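Local structure of 2-nitropropane dioxygenase (Streptomyces ansochromogenes, 3BW2) at residues 16-21 and 239-244; 55-58 and 64-67; 327-332 and 341-346. The protein acts as an FMN-dependent nitroalkane oxidase of the nitronate monooxygenase family and probably uses oxygen to denitrify alkyl nitronates such as propionate 3-nitronate. All coordinates share one frame; numbering follows the deposited sequence.

Contact 1 of 3, residues 16-21 and 239-244; sequences APMAGG and AFLATD. With FMN (flavin mononucleotide), chain B.
Met-18 lays the end of its side chain against the short helix at Phe-240 and Leu-241 while its nearer part rests against the flavin. Its CE methyl lies 3.8 Å from the backbone N of Leu-241 and touches CB of Phe-240, whose side chain it crosses at about a right angle; its SD comes to 4.2 Å from Leu-241 CB. With CG anti to the carbonyl carbon, the bend at chi3 (-90°) turns the methyl onto this backbone. On the flavin side, Met-18 CB is 3.6 Å from FMN C6, and SD lies near both ring methyls, C7M and C8M. Leu-241 completes this apolar wall with CD1 at 3.9 Å from FMN C7M, and Pro-17 CG lies against the pyrimidine end.

Here the loop after the first strand of a TIM barrel meets the short helix that follows strand 233-236, its neighbour in the barrel, and FMN sits beside both. Thr-243 folds back on the helix, its OG1 and N both donating to Phe-240 O, the hydroxyl at 2.7 Å. The side chain of Phe-240 packs on helices 25-33 and 333-350.

Within these segments the polar hold on the cofactor is a backbone one: Ala-19 N donates to FMN N5 at 3.3 Å (152°) and, weakly, to O4. Sulfur and methyl groups thus pack against the dimethylbenzene end through van der Waals contact, whereas an N-H at N5, the redox-active nitrogen of flavins, is likely to draw electron density from the ring and ease its reduction.

Contact 2 of 3, residues 55-58 and 64-67; sequences KRLR and PFGV
Leu-57 and Phe-65 approach from opposite directions, and a single methyl does most of the touching: CD2 of Leu-57 lies over one face of the phenyl ring, 3.7 Å from its centroid and 23° off the ring normal. This is a CH-pi contact, displaced toward the rim, so that the methyl comes closest to Phe-65 CG, at 3.4 Å. The ring is brought beneath it by the chi1 of Phe-65 (64°), which sets CG between the backbone N and the carbonyl carbon. Within the strand, Val-67 CG2 meets the ring at its edge, in plane, 3.9 Å from Phe-65 CE1.

Both residues belong to the beta-alpha-beta unit formed by strand 38-41, helix 47-60 and strand 65-70, the repeating element of the TIM barrel, and the contact joins the helix to the strand that follows it. Cys-32 of helix 25-33 and Ile-54 also touch Phe-65. Replacing Phe-65 by an alanine would remove the ring and is likely to leave Leu-57 CD2 without its aromatic face and a gap between helix and strand.

Looser van der Waals contact comes from Arg-58, whose CG is 4.0 Å from Phe-65 CE2. Its chain runs on extended, and the guanidinium plane stands 63° from the ring plane.

The charge is met by another partner: Arg-58 NH1 forms a salt bridge with Asp-121.

Contact 3 of 3, residues 327-332 and 341-346; sequences MARELP and AAELAE
Arg-329 grips Glu-343 end-on with two nitrogens, one to each carboxylate oxygen. NH1 donates to OE1 at 2.7 Å (160°), and NH2 donates to OE2 at 3.1 Å (168°); a weaker branch runs from NH2 back to OE1. Both oxygens are met on their syn sides and lie close to the guanidinium plane, with the two flat groups 18° from coplanar. Such a paired salt bridge fixes the rotation of both ends.

The side chains reach each other from opposite directions. That of Glu-343 is extended beyond CG, and that of Arg-329 bends at chi3, touching Leu-336, Val-339 and Leu-340 of the glutamate's own helix.

Farther out, Glu-343 OE2 also accepts from the backbone N of Gly-220, while Arg-329 NH2 makes a weak bond to Met-218 O. Arg-219 NH1 lies close to Arg-329 NE, and the Arg-219 side chain touches Glu-343, so the carboxylate probably offsets both positive charges.

The bridge ties the loop leading into helix 333-350 to the middle of that helix, at the start of helix 220-228, while the residue after Glu-343, Leu-344, packs against Ile-223, Ala-224 and Leu-227 of helix 220-228.

Contacts 1 and 2 are buried and largely apolar across their segments, contact 1 beside the cofactor and contact 2 between the barrel and its helical layer; contact 3 lies at the surface and depends on charge. Contacts 1 and 2 share helix 25-33, which receives Phe-240 from one and Leu-57 and Phe-65 from the other, although they do not touch. Contacts 1 and 3 do touch: Asp-244 N lies 3.1 Å from Leu-331 O, a probable hydrogen bond, and both use Leu-336 of helix 333-350. Contacts 2 and 3 stay apart, their nearest atoms separated by about 14 Å.

Contact 1 of 3, residues 16-21 and 239-244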
loop_
_atom_site.group_PDB
_atom_site.type_symbol
_atom_site.label_atom_id
_atom_site.label_comp_id
_atom_site.label_asym_id
_atom_site.label_seq_id
_atom_site.Cartn_x
_atom_site.Cartn_y
_atom_site.Cartn_z
ATOM N N ALA A 16 -5.763 -3.112 -17.830
ATOM C CA ALA A 16 -4.453 -2.495 -17.951
ATOM C C ALA A 16 -3.666 -2.986 -19.155
ATOM O O ALA A 16 -3.697 -4.176 -19.495
ATOM C CB ALA A 16 -3.646 -2.744 -16.680
ATOM N N PRO A 17 -2.975 -2.070 -19.845
ATOM C CA PRO A 17 -2.185 -2.505 -20.995
ATOM C C PRO A 17 -1.043 -3.311 -20.382
ATOM O O PRO A 17 -0.480 -2.903 -19.365
ATOM C CB PRO A 17 -1.691 -1.192 -21.592
ATOM C CG PRO A 17 -1.573 -0.301 -20.372
ATOM C CD PRO A 17 -2.863 -0.614 -19.645
ATOM N N MET A 18 -0.719 -4.454 -20.969
ATOM C CA MET A 18 0.357 -5.283 -20.447
ATOM C C MET A 18 1.241 -5.742 -21.595
ATOM O O MET A 18 0.819 -6.519 -22.446
ATOM C CB MET A 18 -0.229 -6.474 -19.679
ATOM C CG MET A 18 -1.051 -6.035 -18.467
ATOM S SD MET A 18 -1.731 -7.377 -17.457
ATOM C CE MET A 18 -3.333 -7.636 -18.272
ATOM N N ALA A 19 2.469 -5.234 -21.616
ATOM C CA ALA A 19 3.421 -5.559 -22.672
ATOM C C ALA A 19 3.941 -6.977 -22.544
ATOM O O ALA A 19 3.542 -7.718 -21.647
ATOM C CB ALA A 19 4.582 -4.571 -22.648
ATOM N N GLY A 20 4.831 -7.355 -23.456
ATOM C CA GLY A 20 5.391 -8.693 -23.415
ATOM C C GLY A 20 4.461 -9.749 -23.978
ATOM O O GLY A 20 4.577 -10.927 -23.643
ATOM N N GLY A 21 3.524 -9.326 -24.821
ATOM C CA GLY A 21 2.599 -10.263 -25.434
ATOM C C GLY A 21 1.426 -10.680 -24.569
ATOM O O GLY A 21 0.725 -11.637 -24.893
ATOM N N ALA A 239 -5.471 -9.145 -12.631
ATOM C CA ALA A 239 -6.748 -9.846 -12.707
ATOM C C ALA A 239 -7.020 -10.351 -14.132
ATOM O O ALA A 239 -7.586 -11.425 -14.315
ATOM C CB ALA A 239 -7.882 -8.932 -12.243
ATOM N N PHE A 240 -6.605 -9.586 -15.140
ATOM C CA PHE A 240 -6.819 -9.999 -16.529
ATOM C C PHE A 240 -5.677 -10.851 -17.086
ATOM O O PHE A 240 -5.848 -11.553 -18.082
ATOM C CB PHE A 240 -7.031 -8.771 -17.418
ATOM C CG PHE A 240 -8.400 -8.175 -17.291
ATOM C CD1 PHE A 240 -9.504 -8.822 -17.839
ATOM C CD2 PHE A 240 -8.596 -6.993 -16.587
ATOM C CE1 PHE A 240 -10.788 -8.304 -17.687
ATOM C CE2 PHE A 240 -9.876 -6.463 -16.427
ATOM C CZ PHE A 240 -10.977 -7.126 -16.980
ATOM N N LEU A 241 -4.521 -10.791 -16.433
ATOM C CA LEU A 241 -3.344 -11.555 -16.853
ATOM C C LEU A 241 -3.660 -13.044 -16.824
ATOM O O LEU A 241 -3.164 -13.823 -17.642
ATOM C CB LEU A 241 -2.176 -11.260 -15.903
ATOM C CG LEU A 241 -0.799 -11.878 -16.159
ATOM C CD1 LEU A 241 -0.253 -11.400 -17.486
ATOM C CD2 LEU A 241 0.150 -11.460 -15.046
ATOM N N ALA A 242 -4.513 -13.418 -15.879
ATOM C CA ALA A 242 -4.909 -14.805 -15.669
ATOM C C ALA A 242 -6.040 -15.328 -16.562
ATOM O O ALA A 242 -6.328 -16.528 -16.544
ATOM C CB ALA A 242 -5.292 -14.996 -14.198
ATOM N N THR A 243 -6.679 -14.448 -17.332
ATOM C CA THR A 243 -7.787 -14.866 -18.192
ATOM C C THR A 243 -7.319 -15.622 -19.432
ATOM O O THR A 243 -6.154 -15.540 -19.825
ATOM C CB THR A 243 -8.671 -13.655 -18.625
ATOM O OG1 THR A 243 -7.899 -12.728 -19.397
ATOM C CG2 THR A 243 -9.227 -12.941 -17.408
ATOM N N ASP A 244 -8.235 -16.359 -20.051
ATOM C CA ASP A 244 -7.899 -17.148 -21.229
ATOM C C ASP A 244 -7.369 -16.339 -22.409
ATOM O O ASP A 244 -6.439 -16.778 -23.077
ATOM C CB ASP A 244 -9.107 -17.987 -21.667
ATOM C CG ASP A 244 -9.526 -18.997 -20.607
ATOM O OD1 ASP A 244 -8.660 -19.394 -19.805
ATOM O OD2 ASP A 244 -10.708 -19.405 -20.578
HETATM N N1 FMN B . 1.387 -0.479 -17.492
HETATM C C2 FMN B . 1.645 0.290 -18.640
HETATM O O2 FMN B . 1.341 1.479 -18.665
HETATM N N3 FMN B . 2.233 -0.282 -19.756
HETATM C C4 FMN B . 2.590 -1.620 -19.812
HETATM O O4 FMN B . 3.110 -2.089 -20.841
HETATM C C4A FMN B . 2.325 -2.421 -18.667
HETATM N N5 FMN B . 2.633 -3.779 -18.662
HETATM C C5A FMN B . 2.354 -4.592 -17.560
HETATM C C6 FMN B . 2.665 -5.975 -17.613
HETATM C C7 FMN B . 2.395 -6.865 -16.516
HETATM C C7M FMN B . 2.023 -8.299 -16.964
HETATM C C8 FMN B . 1.749 -6.257 -15.377
HETATM C C8M FMN B . 0.782 -7.014 -14.467
HETATM C C9 FMN B . 1.453 -4.859 -15.298
HETATM C C9A FMN B . 1.750 -4.018 -16.396
HETATM N N10 FMN B . 1.453 -2.629 -16.378
HETATM C C10 FMN B . 1.722 -1.827 -17.508
HETATM C "C1'" FMN B . 0.984 -1.948 -15.090
HETATM C "C2'" FMN B . -0.555 -1.789 -15.181
HETATM O "O2'" FMN B . -0.848 -0.622 -15.935
HETATM C "C3'" FMN B . -1.227 -1.598 -13.778
HETATM O "O3'" FMN B . -0.611 -0.451 -13.191
HETATM C "C4'" FMN B . -1.054 -2.788 -12.821
HETATM O "O4'" FMN B . -1.354 -3.979 -13.548
HETATM C "C5'" FMN B . -2.012 -2.658 -11.599
HETATM O "O5'" FMN B . -1.874 -3.774 -10.675
HETATM P P FMN B . -2.659 -5.208 -10.725
HETATM O O1P FMN B . -3.829 -4.467 -11.279
HETATM O O2P FMN B . -2.283 -5.193 -9.255
HETATM O O3P FMN B . -1.582 -5.606 -11.717
#

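Contact 2 of 3, residues 55-58 and 64-67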
loop_
_atom_site.group_PDB
_atom_site.type_symbol
_atom_site.label_atom_id
_atom_site.label_comp_id
_atom_site.label_asym_id
_atom_site.label_seq_id
_atom_site.Cartn_x
_atom_site.Cartn_y
_atom_site.Cartn_z
ATOM N N LYS A 55 -5.317 -2.389 -35.921
ATOM C CA LYS A 55 -6.190 -2.788 -37.023
ATOM C C LYS A 55 -6.918 -4.084 -36.673
ATOM O O LYS A 55 -8.118 -4.225 -36.907
ATOM C CB LYS A 55 -5.374 -2.985 -38.301
ATOM C CG LYS A 55 -4.803 -1.700 -38.875
ATOM C CD LYS A 55 -4.084 -1.975 -40.183
ATOM C CE LYS A 55 -3.658 -0.689 -40.864
ATOM N NZ LYS A 55 -3.045 -0.946 -42.201
ATOM N N ARG A 56 -6.175 -5.026 -36.105
ATOM C CA ARG A 56 -6.718 -6.315 -35.704
ATOM C C ARG A 56 -7.900 -6.113 -34.757
ATOM O O ARG A 56 -8.982 -6.663 -34.962
ATOM C CB ARG A 56 -5.628 -7.121 -34.998
ATOM C CG ARG A 56 -6.005 -8.543 -34.622
ATOM C CD ARG A 56 -5.710 -9.503 -35.760
ATOM N NE ARG A 56 -6.930 -10.078 -36.320
ATOM C CZ ARG A 56 -7.747 -10.887 -35.654
ATOM N NH1 ARG A 56 -8.836 -11.360 -36.247
ATOM N NH2 ARG A 56 -7.473 -11.227 -34.401
ATOM N N LEU A 57 -7.681 -5.310 -33.724
ATOM C CA LEU A 57 -8.703 -5.037 -32.721
ATOM C C LEU A 57 -9.958 -4.366 -33.281
ATOM O O LEU A 57 -11.069 -4.681 -32.863
ATOM C CB LEU A 57 -8.108 -4.175 -31.609
ATOM C CG LEU A 57 -9.009 -3.883 -30.411
ATOM C CD1 LEU A 57 -9.531 -5.191 -29.813
ATOM C CD2 LEU A 57 -8.216 -3.095 -29.382
ATOM N N ARG A 58 -9.780 -3.435 -34.215
ATOM C CA ARG A 58 -10.918 -2.750 -34.813
ATOM C C ARG A 58 -11.800 -3.748 -35.554
ATOM O O ARG A 58 -13.000 -3.529 -35.721
ATOM C CB ARG A 58 -10.439 -1.656 -35.767
ATOM C CG ARG A 58 -9.909 -0.420 -35.051
ATOM C CD ARG A 58 -9.161 0.495 -36.013
ATOM N NE ARG A 58 -8.880 1.805 -35.429
ATOM C CZ ARG A 58 -8.026 2.682 -35.945
ATOM N NH1 ARG A 58 -7.362 2.385 -37.059
ATOM N NH2 ARG A 58 -7.838 3.856 -35.354
ATOM N N PRO A 64 -14.885 1.461 -27.859
ATOM C CA PRO A 64 -13.666 2.183 -27.471
ATOM C C PRO A 64 -12.613 1.316 -26.792
ATOM O O PRO A 64 -12.935 0.431 -25.994
ATOM C CB PRO A 64 -14.188 3.278 -26.537
ATOM C CG PRO A 64 -15.608 3.474 -26.988
ATOM C CD PRO A 64 -16.068 2.063 -27.220
ATOM N N PHE A 65 -11.354 1.586 -27.115
ATOM C CA PHE A 65 -10.226 0.859 -26.546
ATOM C C PHE A 65 -9.053 1.821 -26.409
ATOM O O PHE A 65 -9.084 2.935 -26.942
ATOM C CB PHE A 65 -9.839 -0.312 -27.451
ATOM C CG PHE A 65 -9.347 0.107 -28.813
ATOM C CD1 PHE A 65 -8.031 0.528 -28.997
ATOM C CD2 PHE A 65 -10.205 0.097 -29.909
ATOM C CE1 PHE A 65 -7.576 0.933 -30.253
ATOM C CE2 PHE A 65 -9.761 0.501 -31.167
ATOM C CZ PHE A 65 -8.443 0.920 -31.339
ATOM N N GLY A 66 -8.018 1.390 -25.697
ATOM C CA GLY A 66 -6.863 2.241 -25.519
ATOM C C GLY A 66 -5.574 1.610 -26.001
ATOM O O GLY A 66 -5.494 0.396 -26.221
ATOM N N VAL A 67 -4.568 2.455 -26.186
ATOM C CA VAL A 67 -3.243 2.029 -26.611
ATOM C C VAL A 67 -2.280 2.742 -25.661
ATOM O O VAL A 67 -2.377 3.952 -25.460
ATOM C CB VAL A 67 -2.939 2.448 -28.080
ATOM C CG1 VAL A 67 -1.519 2.032 -28.457
ATOM C CG2 VAL A 67 -3.941 1.799 -29.029
#

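Contact 3 of 3, residues 327-332 and 341-346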
loop_
_atom_site.group_PDB
_atom_site.type_symbol
_atom_site.label_atom_id
_atom_site.label_comp_id
_atom_site.label_asym_id
_atom_site.label_seq_id
_atom_site.Cartn_x
_atom_site.Cartn_y
_atom_site.Cartn_z
ATOM N N MET A 327 -5.522 -13.995 -5.729
ATOM C CA MET A 327 -6.966 -13.950 -5.974
ATOM C C MET A 327 -7.293 -14.023 -7.468
ATOM O O MET A 327 -8.439 -13.821 -7.873
ATOM C CB MET A 327 -7.563 -12.661 -5.401
ATOM C CG MET A 327 -7.226 -12.399 -3.941
ATOM S SD MET A 327 -7.918 -10.835 -3.314
ATOM C CE MET A 327 -9.506 -11.397 -2.760
ATOM N N ALA A 328 -6.287 -14.308 -8.290
ATOM C CA ALA A 328 -6.494 -14.392 -9.731
ATOM C C ALA A 328 -7.483 -15.497 -10.091
ATOM O O ALA A 328 -7.484 -16.569 -9.485
ATOM C CB ALA A 328 -5.168 -14.629 -10.436
ATOM N N ARG A 329 -8.326 -15.228 -11.083
ATOM C CA ARG A 329 -9.320 -16.200 -11.525
ATOM C C ARG A 329 -9.119 -16.529 -13.008
ATOM O O ARG A 329 -8.985 -15.634 -13.838
ATOM C CB ARG A 329 -10.727 -15.648 -11.255
ATOM C CG ARG A 329 -11.041 -15.539 -9.763
ATOM C CD ARG A 329 -12.436 -14.991 -9.468
ATOM N NE ARG A 329 -12.496 -13.534 -9.548
ATOM C CZ ARG A 329 -13.503 -12.805 -9.074
ATOM N NH1 ARG A 329 -14.535 -13.404 -8.488
ATOM N NH2 ARG A 329 -13.474 -11.478 -9.170
ATOM N N GLU A 330 -9.083 -17.821 -13.326
ATOM C CA GLU A 330 -8.870 -18.279 -14.696
ATOM C C GLU A 330 -10.162 -18.583 -15.441
ATOM O O GLU A 330 -10.770 -19.633 -15.250
ATOM C CB GLU A 330 -7.990 -19.530 -14.701
ATOM C CG GLU A 330 -6.635 -19.354 -14.037
ATOM C CD GLU A 330 -5.879 -20.665 -13.920
ATOM O OE1 GLU A 330 -6.415 -21.609 -13.297
ATOM O OE2 GLU A 330 -4.751 -20.756 -14.447
ATOM N N LEU A 331 -10.564 -17.663 -16.306
ATOM C CA LEU A 331 -11.777 -17.815 -17.096
ATOM C C LEU A 331 -11.719 -16.786 -18.210
ATOM O O LEU A 331 -10.790 -15.985 -18.253
ATOM C CB LEU A 331 -13.008 -17.580 -16.214
ATOM C CG LEU A 331 -12.934 -16.477 -15.154
ATOM C CD1 LEU A 331 -12.548 -15.160 -15.775
ATOM C CD2 LEU A 331 -14.282 -16.361 -14.468
ATOM N N PRO A 332 -12.699 -16.797 -19.132
ATOM C CA PRO A 332 -12.684 -15.815 -20.224
ATOM C C PRO A 332 -12.748 -14.403 -19.649
ATOM O O PRO A 332 -13.436 -14.162 -18.654
ATOM C CB PRO A 332 -13.938 -16.166 -21.026
ATOM C CG PRO A 332 -14.085 -17.649 -20.788
ATOM C CD PRO A 332 -13.795 -17.769 -19.311
ATOM N N ALA A 341 -18.491 -7.001 -12.377
ATOM C CA ALA A 341 -19.659 -6.121 -12.416
ATOM C C ALA A 341 -20.673 -6.514 -11.345
ATOM O O ALA A 341 -21.271 -5.655 -10.698
ATOM C CB ALA A 341 -20.309 -6.172 -13.791
ATOM N N ALA A 342 -20.864 -7.816 -11.161
ATOM C CA ALA A 342 -21.801 -8.320 -10.166
ATOM C C ALA A 342 -21.296 -8.024 -8.761
ATOM O O ALA A 342 -22.072 -7.666 -7.877
ATOM C CB ALA A 342 -21.993 -9.820 -10.342
ATOM N N GLU A 343 -19.991 -8.182 -8.554
ATOM C CA GLU A 343 -19.401 -7.928 -7.246
ATOM C C GLU A 343 -19.495 -6.441 -6.933
ATOM O O GLU A 343 -19.758 -6.050 -5.793
ATOM C CB GLU A 343 -17.948 -8.410 -7.221
ATOM C CG GLU A 343 -17.829 -9.935 -7.236
ATOM C CD GLU A 343 -16.402 -10.423 -7.412
ATOM O OE1 GLU A 343 -16.160 -11.629 -7.197
ATOM O OE2 GLU A 343 -15.524 -9.613 -7.778
ATOM N N LEU A 344 -19.295 -5.619 -7.960
ATOM C CA LEU A 344 -19.389 -4.172 -7.821
ATOM C C LEU A 344 -20.797 -3.790 -7.372
ATOM O O LEU A 344 -20.973 -3.048 -6.406
ATOM C CB LEU A 344 -19.082 -3.496 -9.158
ATOM C CG LEU A 344 -19.358 -1.993 -9.263
ATOM C CD1 LEU A 344 -18.523 -1.248 -8.236
ATOM C CD2 LEU A 344 -19.029 -1.508 -10.666
ATOM N N ALA A 345 -21.800 -4.301 -8.080
ATOM C CA ALA A 345 -23.189 -4.005 -7.749
ATOM C C ALA A 345 -23.509 -4.473 -6.332
ATOM O O ALA A 345 -24.151 -3.761 -5.564
ATOM C CB ALA A 345 -24.122 -4.682 -8.749
ATOM N N GLU A 346 -23.053 -5.672 -5.991
ATOM C CA GLU A 346 -23.291 -6.226 -4.666
ATOM C C GLU A 346 -22.703 -5.326 -3.582
ATOM O O GLU A 346 -23.328 -5.102 -2.544
ATOM C CB GLU A 346 -22.684 -7.626 -4.566
ATOM C CG GLU A 346 -22.639 -8.180 -3.155
ATOM C CD GLU A 346 -21.949 -9.527 -3.081
ATOM O OE1 GLU A 346 -20.834 -9.659 -3.641
ATOM O OE2 GLU A 346 -22.516 -10.453 -2.459
#